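Local coordinates for Poly(A) RNA polymerase protein 2 (Saccharomyces cerevisiae, PDB 3NYB) that is the poly(A) RNA polymerase of the TRAMP RNA surveillance complex and probably adds oligo(A) tails to RNAs destined for degradation, at residues His9-Gln14 / Ile25-Ala30. The protein carries 1 engineered substitution. Sequence-based numbering, arbitrary orientation.
Sequences HDHSKQ and IKDFVA
Asp27 reaches out from helix 17-31 and meets the loop before that helix through one carboxylate oxygen. His11 NE2 donates a hydrogen bond to Asp27 OD2 at 2.9 Å. The bond is fairly straight, with an angle of 161° at the hydrogen. OD2 sits at the ring edge, close to the ring plane, and is approached on its syn side. Ring and carboxylate are nearly coplanar, 20° apart. In His11, CG lies anti to the carbonyl carbon (chi1 -46°), a setting in which NE2 can reach the Asp27 carboxylate.

A water takes up the same oxygen. It donates to Asp27 OD2 at 2.9 Å and to His9 O at 2.8 Å. OD2 thus accepts two hydrogen bonds, one from the His11 ring and one from the water, which links it to His9 O. His9 O also lies over one face of the His11 ring, near its rim. Phe23 of the same helix meets that ring obliquely.

The other part of the contact is looser. His9 CB comes within 3.4 Å of Asp27 OD2, and the His9 ring lies obliquely to the carboxylate. His9 ND1 stays 4.1 Å from Asp27 OD1, too far for a direct bond. His9 is exposed, and the interface is small, about 107 Å² in all.

Behind the contact, a type I turn from His11 to Gln14 bends the loop. Ser12 OG donates to Asp10 OD1, while Asp10 OD2 accepts a bond from Gly313 N. On the helix, Ile25 and Phe28 pack on Ile166 of helix 160-173. The contact is a surface histidine-carboxylate hydrogen bond, backed by a water bridge, that ties the N-terminal loop to the helix following it.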
loop_
_atom_site.group_PDB
_atom_site.type_symbol
_atom_site.label_atom_id
_atom_site.label_comp_id
_atom_site.label_asym_id
_atom_site.label_seq_id
_atom_site.Cartn_x
_atom_site.Cartn_y
_atom_site.Cartn_z
ATOM N N HIS A 9 -8.883 -13.072 -20.161
ATOM C CA HIS A 9 -9.402 -11.846 -19.588
ATOM C C HIS A 9 -8.915 -10.633 -20.368
ATOM O O HIS A 9 -8.521 -9.625 -19.786
ATOM C CB HIS A 9 -8.957 -11.723 -18.138
ATOM C CG HIS A 9 -9.490 -12.802 -17.252
ATOM N ND1 HIS A 9 -10.810 -12.860 -16.866
ATOM C CD2 HIS A 9 -8.876 -13.859 -16.666
ATOM C CE1 HIS A 9 -10.989 -13.909 -16.079
ATOM N NE2 HIS A 9 -9.832 -14.533 -15.948
ATOM N N ASP A 10 -8.934 -10.736 -21.689
ATOM C CA ASP A 10 -8.459 -9.651 -22.532
ATOM C C ASP A 10 -9.493 -8.535 -22.615
ATOM O O ASP A 10 -10.657 -8.794 -22.914
ATOM C CB ASP A 10 -8.152 -10.182 -23.929
ATOM C CG ASP A 10 -7.957 -9.082 -24.930
ATOM O OD1 ASP A 10 -8.929 -8.736 -25.637
ATOM O OD2 ASP A 10 -6.833 -8.554 -25.001
ATOM N N HIS A 11 -9.070 -7.302 -22.337
ATOM C CA HIS A 11 -9.952 -6.141 -22.470
ATOM C C HIS A 11 -9.439 -5.154 -23.505
ATOM O O HIS A 11 -9.663 -3.951 -23.376
ATOM C CB HIS A 11 -10.071 -5.404 -21.145
ATOM C CG HIS A 11 -10.299 -6.304 -19.976
ATOM N ND1 HIS A 11 -11.504 -6.941 -19.753
ATOM C CD2 HIS A 11 -9.487 -6.665 -18.957
ATOM C CE1 HIS A 11 -11.420 -7.654 -18.648
ATOM N NE2 HIS A 11 -10.207 -7.505 -18.143
ATOM N N SER A 12 -8.746 -5.663 -24.520
ATOM C CA SER A 12 -8.052 -4.801 -25.469
ATOM C C SER A 12 -9.031 -3.977 -26.282
ATOM O O SER A 12 -8.663 -2.938 -26.813
ATOM C CB SER A 12 -7.127 -5.610 -26.391
ATOM O OG SER A 12 -7.852 -6.543 -27.171
ATOM N N LYS A 13 -10.278 -4.431 -26.364
ATOM C CA LYS A 13 -11.290 -3.757 -27.183
ATOM C C LYS A 13 -12.038 -2.643 -26.436
ATOM O O LYS A 13 -12.986 -2.061 -26.962
ATOM C CB LYS A 13 -12.292 -4.769 -27.754
ATOM C CG LYS A 13 -11.672 -5.874 -28.604
ATOM C CD LYS A 13 -11.197 -5.362 -29.959
ATOM C CE LYS A 13 -10.561 -6.481 -30.790
ATOM N NZ LYS A 13 -9.232 -6.940 -30.262
ATOM N N GLN A 14 -11.604 -2.344 -25.217
ATOM C CA GLN A 14 -12.287 -1.369 -24.378
ATOM C C GLN A 14 -12.082 0.042 -24.920
ATOM O O GLN A 14 -10.989 0.384 -25.369
ATOM C CB GLN A 14 -11.757 -1.459 -22.946
ATOM C CG GLN A 14 -12.750 -1.030 -21.891
ATOM C CD GLN A 14 -13.810 -2.080 -21.644
ATOM O OE1 GLN A 14 -14.890 -1.780 -21.146
ATOM N NE2 GLN A 14 -13.503 -3.323 -21.991
ATOM N N ILE A 25 -6.835 -4.531 -12.985
ATOM C CA ILE A 25 -6.566 -4.511 -11.550
ATOM C C ILE A 25 -7.352 -5.627 -10.851
ATOM O O ILE A 25 -6.771 -6.401 -10.097
ATOM C CB ILE A 25 -6.850 -3.134 -10.908
ATOM C CG1 ILE A 25 -5.985 -2.055 -11.571
ATOM C CG2 ILE A 25 -6.564 -3.160 -9.411
ATOM C CD1 ILE A 25 -6.078 -0.705 -10.907
ATOM N N LYS A 26 -8.655 -5.712 -11.129
ATOM C CA LYS A 26 -9.514 -6.749 -10.570
ATOM C C LYS A 26 -9.060 -8.157 -10.958
ATOM O O LYS A 26 -9.245 -9.119 -10.205
ATOM C CB LYS A 26 -10.964 -6.550 -11.009
ATOM C CG LYS A 26 -11.696 -5.422 -10.299
ATOM C CD LYS A 26 -13.138 -5.338 -10.766
ATOM C CE LYS A 26 -13.625 -3.881 -10.862
ATOM N NZ LYS A 26 -14.490 -3.449 -9.731
ATOM N N ASP A 27 -8.469 -8.290 -12.137
ATOM C CA ASP A 27 -8.024 -9.606 -12.578
ATOM C C ASP A 27 -6.836 -10.069 -11.752
ATOM O O ASP A 27 -6.828 -11.185 -11.218
ATOM C CB ASP A 27 -7.695 -9.589 -14.063
ATOM C CG ASP A 27 -8.935 -9.413 -14.920
ATOM O OD1 ASP A 27 -10.044 -9.694 -14.402
ATOM O OD2 ASP A 27 -8.804 -9.001 -16.099
ATOM N N PHE A 28 -5.850 -9.185 -11.638
ATOM C CA PHE A 28 -4.675 -9.412 -10.812
ATOM C C PHE A 28 -5.047 -9.749 -9.370
ATOM O O PHE A 28 -4.602 -10.762 -8.831
ATOM C CB PHE A 28 -3.756 -8.181 -10.827
ATOM C CG PHE A 28 -2.547 -8.324 -9.940
ATOM C CD1 PHE A 28 -1.435 -9.027 -10.367
ATOM C CD2 PHE A 28 -2.530 -7.771 -8.676
ATOM C CE1 PHE A 28 -0.335 -9.165 -9.552
ATOM C CE2 PHE A 28 -1.427 -7.906 -7.858
ATOM C CZ PHE A 28 -0.335 -8.602 -8.293
ATOM N N VAL A 29 -5.851 -8.888 -8.752
ATOM C CA VAL A 29 -6.284 -9.081 -7.372
ATOM C C VAL A 29 -6.953 -10.433 -7.169
ATOM O O VAL A 29 -6.737 -11.088 -6.157
ATOM C CB VAL A 29 -7.250 -7.964 -6.901
ATOM C CG1 VAL A 29 -7.788 -8.259 -5.491
ATOM C CG2 VAL A 29 -6.555 -6.628 -6.928
ATOM N N ALA A 30 -7.771 -10.851 -8.122
ATOM C CA ALA A 30 -8.429 -12.144 -7.988
ATOM C C ALA A 30 -7.410 -13.257 -8.181
ATOM O O ALA A 30 -7.447 -14.280 -7.488
ATOM C CB ALA A 30 -9.594 -12.281 -8.977
HETATM O O HOH W 1 -6.559 -8.905 -17.969
#